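Side-chain contacts in MHC class I antigen (Ctenopharyngodon idella, PDB 5H5Z), which probably presents bound peptides to T cells as a bony fish class I heavy chain paired with beta-2-microglobulin: residues F32-S37 / K41-T46; A55-R60 / K165-Y170. All blocks are in the same frame, centred on the assembly; numbering follows the deposited sequence.

Interaction 1: residues F32-S37 / K41-T46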
loop_
_atom_site.group_PDB
_atom_site.type_symbol
_atom_site.label_atom_id
_atom_site.label_comp_id
_atom_site.label_asym_id
_atom_site.label_seq_id
_atom_site.Cartn_x
_atom_site.Cartn_y
_atom_site.Cartn_z
ATOM N N PHE A 32 5.247 -10.587 0.397
ATOM C CA PHE A 32 6.031 -11.761 0.791
ATOM C C PHE A 32 7.184 -12.062 -0.178
ATOM O O PHE A 32 8.041 -12.891 0.122
ATOM C CB PHE A 32 5.123 -12.993 0.977
ATOM C CG PHE A 32 4.701 -13.645 -0.318
ATOM C CD1 PHE A 32 3.610 -13.161 -1.033
ATOM C CD2 PHE A 32 5.393 -14.750 -0.818
ATOM C CE1 PHE A 32 3.220 -13.751 -2.227
ATOM C CE2 PHE A 32 5.007 -15.351 -2.015
ATOM C CZ PHE A 32 3.920 -14.851 -2.722
ATOM N N MET A 33 7.204 -11.381 -1.325
ATOM C CA MET A 33 8.194 -11.638 -2.378
ATOM C C MET A 33 8.633 -10.332 -3.030
ATOM O O MET A 33 7.824 -9.412 -3.180
ATOM C CB MET A 33 7.591 -12.581 -3.428
ATOM C CG MET A 33 8.471 -12.895 -4.632
ATOM S SD MET A 33 8.430 -11.609 -5.895
ATOM C CE MET A 33 6.759 -11.737 -6.483
ATOM N N TYR A 34 9.905 -10.269 -3.424
ATOM C CA TYR A 34 10.438 -9.164 -4.227
ATOM C C TYR A 34 11.332 -9.689 -5.359
ATOM O O TYR A 34 12.053 -10.665 -5.175
ATOM C CB TYR A 34 11.241 -8.207 -3.349
ATOM C CG TYR A 34 11.847 -7.057 -4.118
ATOM C CD1 TYR A 34 11.073 -5.952 -4.462
ATOM C CD2 TYR A 34 13.185 -7.079 -4.519
ATOM C CE1 TYR A 34 11.612 -4.891 -5.166
ATOM C CE2 TYR A 34 13.733 -6.021 -5.228
ATOM C CZ TYR A 34 12.939 -4.931 -5.545
ATOM O OH TYR A 34 13.458 -3.874 -6.242
ATOM N N PHE A 35 11.282 -9.028 -6.516
ATOM C CA PHE A 35 12.218 -9.272 -7.617
ATOM C C PHE A 35 12.486 -7.965 -8.342
ATOM O O PHE A 35 11.572 -7.166 -8.546
ATOM C CB PHE A 35 11.635 -10.291 -8.608
ATOM C CG PHE A 35 12.496 -10.540 -9.833
ATOM C CD1 PHE A 35 12.406 -9.712 -10.954
ATOM C CD2 PHE A 35 13.372 -11.620 -9.880
ATOM C CE1 PHE A 35 13.191 -9.944 -12.085
ATOM C CE2 PHE A 35 14.151 -11.863 -11.006
ATOM C CZ PHE A 35 14.065 -11.026 -12.112
ATOM N N ASP A 36 13.737 -7.749 -8.732
ATOM C CA ASP A 36 14.031 -6.711 -9.712
ATOM C C ASP A 36 15.113 -7.117 -10.707
ATOM O O ASP A 36 15.851 -8.080 -10.481
ATOM C CB ASP A 36 14.266 -5.322 -9.069
ATOM C CG ASP A 36 15.632 -5.177 -8.408
ATOM O OD1 ASP A 36 16.647 -5.649 -8.962
ATOM O OD2 ASP A 36 15.690 -4.537 -7.336
ATOM N N SER A 37 15.186 -6.379 -11.813
ATOM C CA SER A 37 16.090 -6.713 -12.911
ATOM C C SER A 37 17.548 -6.287 -12.675
ATOM O O SER A 37 18.427 -6.593 -13.489
ATOM C CB SER A 37 15.560 -6.145 -14.231
ATOM O OG SER A 37 15.302 -4.759 -14.116
ATOM N N LYS A 41 17.097 -11.595 -9.021
ATOM C CA LYS A 41 16.837 -12.656 -8.055
ATOM C C LYS A 41 15.538 -12.402 -7.307
ATOM O O LYS A 41 15.309 -11.299 -6.810
ATOM C CB LYS A 41 18.009 -12.806 -7.067
ATOM C CG LYS A 41 19.341 -13.213 -7.703
ATOM C CD LYS A 41 19.319 -14.631 -8.279
ATOM C CE LYS A 41 20.460 -14.880 -9.268
ATOM N NZ LYS A 41 20.126 -14.633 -10.712
ATOM N N ALA A 42 14.684 -13.419 -7.253
ATOM C CA ALA A 42 13.471 -13.364 -6.439
ATOM C C ALA A 42 13.817 -13.762 -5.012
ATOM O O ALA A 42 14.482 -14.786 -4.786
ATOM C CB ALA A 42 12.403 -14.287 -7.001
ATOM N N VAL A 43 13.362 -12.961 -4.051
ATOM C CA VAL A 43 13.712 -13.161 -2.638
ATOM C C VAL A 43 12.497 -13.115 -1.697
ATOM O O VAL A 43 11.510 -12.411 -1.977
ATOM C CB VAL A 43 14.786 -12.147 -2.157
ATOM C CG1 VAL A 43 16.120 -12.396 -2.850
ATOM C CG2 VAL A 43 14.324 -10.713 -2.372
ATOM N N PRO A 44 12.569 -13.861 -0.573
ATOM C CA PRO A 44 11.512 -13.882 0.440
ATOM C C PRO A 44 11.424 -12.572 1.208
ATOM O O PRO A 44 12.442 -11.909 1.415
ATOM C CB PRO A 44 11.955 -15.004 1.388
ATOM C CG PRO A 44 13.432 -15.093 1.212
ATOM C CD PRO A 44 13.658 -14.807 -0.243
ATOM N N LYS A 45 10.218 -12.214 1.636
ATOM C CA LYS A 45 10.028 -10.997 2.418
ATOM C C LYS A 45 9.273 -11.206 3.737
ATOM O O LYS A 45 9.052 -10.251 4.462
ATOM C CB LYS A 45 9.350 -9.908 1.575
ATOM C CG LYS A 45 10.160 -9.405 0.379
ATOM C CD LYS A 45 11.469 -8.714 0.764
ATOM C CE LYS A 45 11.232 -7.429 1.551
ATOM N NZ LYS A 45 12.490 -6.669 1.787
ATOM N N THR A 46 8.873 -12.439 4.042
ATOM C CA THR A 46 8.247 -12.750 5.342
ATOM C C THR A 46 8.882 -13.980 5.977
ATOM O O THR A 46 9.440 -14.826 5.277
ATOM C CB THR A 46 6.731 -13.018 5.233
ATOM O OG1 THR A 46 6.504 -14.182 4.427
ATOM C CG2 THR A 46 5.999 -11.844 4.632
#

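Interaction 2: residues A55-R60 / K165-Y170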
loop_
_atom_site.group_PDB
_atom_site.type_symbol
_atom_site.label_atom_id
_atom_site.label_comp_id
_atom_site.label_asym_id
_atom_site.label_seq_id
_atom_site.Cartn_x
_atom_site.Cartn_y
_atom_site.Cartn_z
ATOM N N ALA A 55 15.538 -22.969 -1.630
ATOM C CA ALA A 55 16.279 -22.726 -2.866
ATOM C C ALA A 55 15.532 -23.118 -4.142
ATOM O O ALA A 55 15.468 -22.323 -5.075
ATOM C CB ALA A 55 17.640 -23.402 -2.810
ATOM N N ASP A 56 14.966 -24.327 -4.175
ATOM C CA ASP A 56 14.227 -24.814 -5.352
ATOM C C ASP A 56 13.074 -23.891 -5.751
ATOM O O ASP A 56 12.918 -23.555 -6.930
ATOM C CB ASP A 56 13.699 -26.238 -5.125
ATOM C CG ASP A 56 14.695 -27.313 -5.547
ATOM O OD1 ASP A 56 15.900 -27.014 -5.711
ATOM O OD2 ASP A 56 14.266 -28.475 -5.715
ATOM N N TYR A 57 12.279 -23.490 -4.763
ATOM C CA TYR A 57 11.164 -22.567 -4.971
ATOM C C TYR A 57 11.636 -21.229 -5.543
ATOM O O TYR A 57 11.092 -20.738 -6.538
ATOM C CB TYR A 57 10.408 -22.355 -3.654
ATOM C CG TYR A 57 9.328 -21.291 -3.711
ATOM C CD1 TYR A 57 8.018 -21.614 -4.073
ATOM C CD2 TYR A 57 9.612 -19.960 -3.384
ATOM C CE1 TYR A 57 7.026 -20.640 -4.123
ATOM C CE2 TYR A 57 8.632 -18.978 -3.436
ATOM C CZ TYR A 57 7.337 -19.327 -3.803
ATOM O OH TYR A 57 6.353 -18.360 -3.852
ATOM N N TRP A 58 12.659 -20.653 -4.919
ATOM C CA TRP A 58 13.154 -19.338 -5.321
ATOM C C TRP A 58 13.884 -19.360 -6.663
ATOM O O TRP A 58 13.764 -18.414 -7.437
ATOM C CB TRP A 58 13.978 -18.697 -4.199
ATOM C CG TRP A 58 13.100 -18.312 -3.039
ATOM C CD1 TRP A 58 13.102 -18.858 -1.783
ATOM C CD2 TRP A 58 12.062 -17.327 -3.045
ATOM N NE1 TRP A 58 12.140 -18.257 -1.004
ATOM C CE2 TRP A 58 11.488 -17.312 -1.754
ATOM C CE3 TRP A 58 11.568 -16.443 -4.014
ATOM C CZ2 TRP A 58 10.435 -16.456 -1.410
ATOM C CZ3 TRP A 58 10.529 -15.584 -3.667
ATOM C CH2 TRP A 58 9.973 -15.600 -2.376
ATOM N N ASP A 59 14.588 -20.451 -6.963
ATOM C CA ASP A 59 15.211 -20.597 -8.281
ATOM C C ASP A 59 14.155 -20.593 -9.386
ATOM O O ASP A 59 14.354 -19.980 -10.441
ATOM C CB ASP A 59 16.073 -21.865 -8.358
ATOM C CG ASP A 59 17.299 -21.799 -7.455
ATOM O OD1 ASP A 59 17.670 -20.691 -7.010
ATOM O OD2 ASP A 59 17.896 -22.861 -7.186
ATOM N N ARG A 60 13.038 -21.273 -9.131
ATOM C CA ARG A 60 11.922 -21.325 -10.073
ATOM C C ARG A 60 11.249 -19.966 -10.228
ATOM O O ARG A 60 10.935 -19.551 -11.347
ATOM C CB ARG A 60 10.908 -22.400 -9.663
ATOM C CG ARG A 60 11.111 -23.709 -10.412
ATOM C CD ARG A 60 10.718 -24.940 -9.609
ATOM N NE ARG A 60 11.206 -26.148 -10.273
ATOM C CZ ARG A 60 12.444 -26.628 -10.146
ATOM N NH1 ARG A 60 13.324 -26.010 -9.360
ATOM N NH2 ARG A 60 12.807 -27.723 -10.804
ATOM N N LYS A 165 -3.684 -21.276 -1.015
ATOM C CA LYS A 165 -3.985 -22.209 0.079
ATOM C C LYS A 165 -2.729 -22.638 0.861
ATOM O O LYS A 165 -2.750 -22.698 2.102
ATOM C CB LYS A 165 -4.771 -23.422 -0.436
ATOM C CG LYS A 165 -6.204 -23.088 -0.837
ATOM C CD LYS A 165 -6.919 -24.274 -1.464
ATOM C CE LYS A 165 -8.356 -23.907 -1.805
ATOM N NZ LYS A 165 -8.967 -24.863 -2.767
ATOM N N LYS A 166 -1.642 -22.916 0.142
ATOM C CA LYS A 166 -0.363 -23.248 0.773
ATOM C C LYS A 166 0.170 -22.090 1.617
ATOM O O LYS A 166 0.602 -22.302 2.752
ATOM C CB LYS A 166 0.686 -23.667 -0.269
ATOM C CG LYS A 166 0.484 -25.033 -0.903
ATOM C CD LYS A 166 1.438 -25.190 -2.081
ATOM C CE LYS A 166 2.029 -26.583 -2.150
ATOM N NZ LYS A 166 2.988 -26.848 -1.039
ATOM N N TYR A 167 0.131 -20.872 1.063
ATOM C CA TYR A 167 0.628 -19.681 1.759
ATOM C C TYR A 167 -0.171 -19.381 3.020
ATOM O O TYR A 167 0.399 -18.998 4.047
ATOM C CB TYR A 167 0.631 -18.447 0.837
ATOM C CG TYR A 167 1.482 -18.592 -0.415
ATOM C CD1 TYR A 167 2.637 -19.388 -0.418
ATOM C CD2 TYR A 167 1.143 -17.919 -1.590
ATOM C CE1 TYR A 167 3.418 -19.516 -1.557
ATOM C CE2 TYR A 167 1.920 -18.049 -2.745
ATOM C CZ TYR A 167 3.055 -18.845 -2.717
ATOM O OH TYR A 167 3.837 -18.975 -3.843
ATOM N N VAL A 168 -1.490 -19.561 2.940
ATOM C CA VAL A 168 -2.375 -19.317 4.083
ATOM C C VAL A 168 -2.023 -20.274 5.225
ATOM O O VAL A 168 -1.960 -19.854 6.378
ATOM C CB VAL A 168 -3.873 -19.380 3.695
ATOM C CG1 VAL A 168 -4.771 -19.290 4.925
ATOM C CG2 VAL A 168 -4.212 -18.245 2.737
ATOM N N ALA A 169 -1.755 -21.540 4.896
ATOM C CA ALA A 169 -1.307 -22.512 5.898
ATOM C C ALA A 169 0.069 -22.166 6.480
ATOM O O ALA A 169 0.265 -22.227 7.698
ATOM C CB ALA A 169 -1.321 -23.925 5.329
ATOM N N TYR A 170 1.016 -21.800 5.615
ATOM C CA TYR A 170 2.342 -21.353 6.059
ATOM C C TYR A 170 2.251 -20.191 7.049
ATOM O O TYR A 170 2.921 -20.193 8.082
ATOM C CB TYR A 170 3.203 -20.879 4.884
ATOM C CG TYR A 170 3.576 -21.902 3.834
ATOM C CD1 TYR A 170 3.525 -23.280 4.087
ATOM C CD2 TYR A 170 4.021 -21.482 2.587
ATOM C CE1 TYR A 170 3.889 -24.199 3.113
ATOM C CE2 TYR A 170 4.386 -22.388 1.606
ATOM C CZ TYR A 170 4.317 -23.740 1.871
ATOM O OH TYR A 170 4.686 -24.619 0.886
#

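Interaction 1: residues F32-S37 / K41-T46
Phe32 O accepts a 2.7 Å hydrogen bond from Lys45 N in the hairpin of strands 30-36 and 43-44, the outer edge of the antiparallel sheet that floors the peptide groove. The donor stands above the carbonyl plane, and the N-H is bent at 139°. Phe32 also rests its CB against CG2 and OG1 of Thr46, while its ring leads off to meet Tyr167 and Trp48. Met33 pairs with Pro44 at a non-hydrogen-bonded position, and its CA lies 3.4 Å from Val43 O in a CA-H...O contact. With Phe32 it faces Gly25 in a classic beta bulge. Tyr34 and Val43 form the hydrogen-bonded pair. Tyr34 N gives a 3.0 Å bond to Val43 O, and Val43 N returns one of 2.9 Å to Tyr34 O. Both are fairly straight. Beside them, Tyr34 CB sits 4.1 Å from Val43 CG2 and touches the CG of Lys45. Because Tyr34 CG is anti to the backbone N (chi1 179°), the ring runs along its own strand. Its OH bonds to Asp36 OD2 at 2.6 Å, on the anti lone pair of that oxygen. Phe35 turns a ring edge to Ala42: CD2 is 3.4 Å from Ala42 N and also meets Ala42 CB. The pairing is thus mainly a backbone one. Three hydrogen bonds fix the register, and the side chains add apolar contacts and a ring edge against Ala42 N.

Interaction 2: residues A55-R60 / K165-Y170
Tyr57 and Tyr167 reach toward each other across one end of the class I peptide-binding groove, from the two helices that form its walls. Their hydroxyls share a 2.6 Å hydrogen bond, and either could be the donor. The side chains come from opposite directions. Tyr57 CB points toward the other helix, and with CG anti to the backbone N (chi1 173°) the ring continues across to place OH against Tyr167 OH. Tyr167 takes a different route. Its CB does not aim at the opposite helix. With CG anti to the carbonyl carbon (chi1 -59°), the ring then brings OH to Tyr57. Tyr167 OH lies in the plane of the Tyr57 ring, at its edge. The approach of Tyr57 OH to the Tyr167 ring is oblique. Both tyrosines are buried, and the contact between the segments rests on this one pair. Tyr167 OH has a second partner, the backbone of the bound peptide, so the bond to Tyr57 probably steadies a peptide-holding hydroxyl. The Tyr167 side chain also touches Leu5 and Tyr7 of the sheet floor. Tyr57 CD2 lies over the centre of the Trp58 ring, 3.5 Å above its plane.

In the fold
Interaction 1 comes first along the chain, and interaction 2 opens later, from helix 55-82 to helix 148-170. Their centres are 12 Å apart, on the same side of the chain's centre and within the alpha 1 and alpha 2 region. Interaction 1 forms the edge of the eight-stranded antiparallel sheet, the floor of the groove. Interaction 2 joins the two helices above it. Trp58 links them: its ring packs on Met33, Ala42, Val43 and Pro44, with CZ2 3.3 Å from Pro44 CA. The side chain of Tyr57 adds a second link by touching Phe32. Floor edge and helical walls are therefore in direct contact at this end of the peptide site.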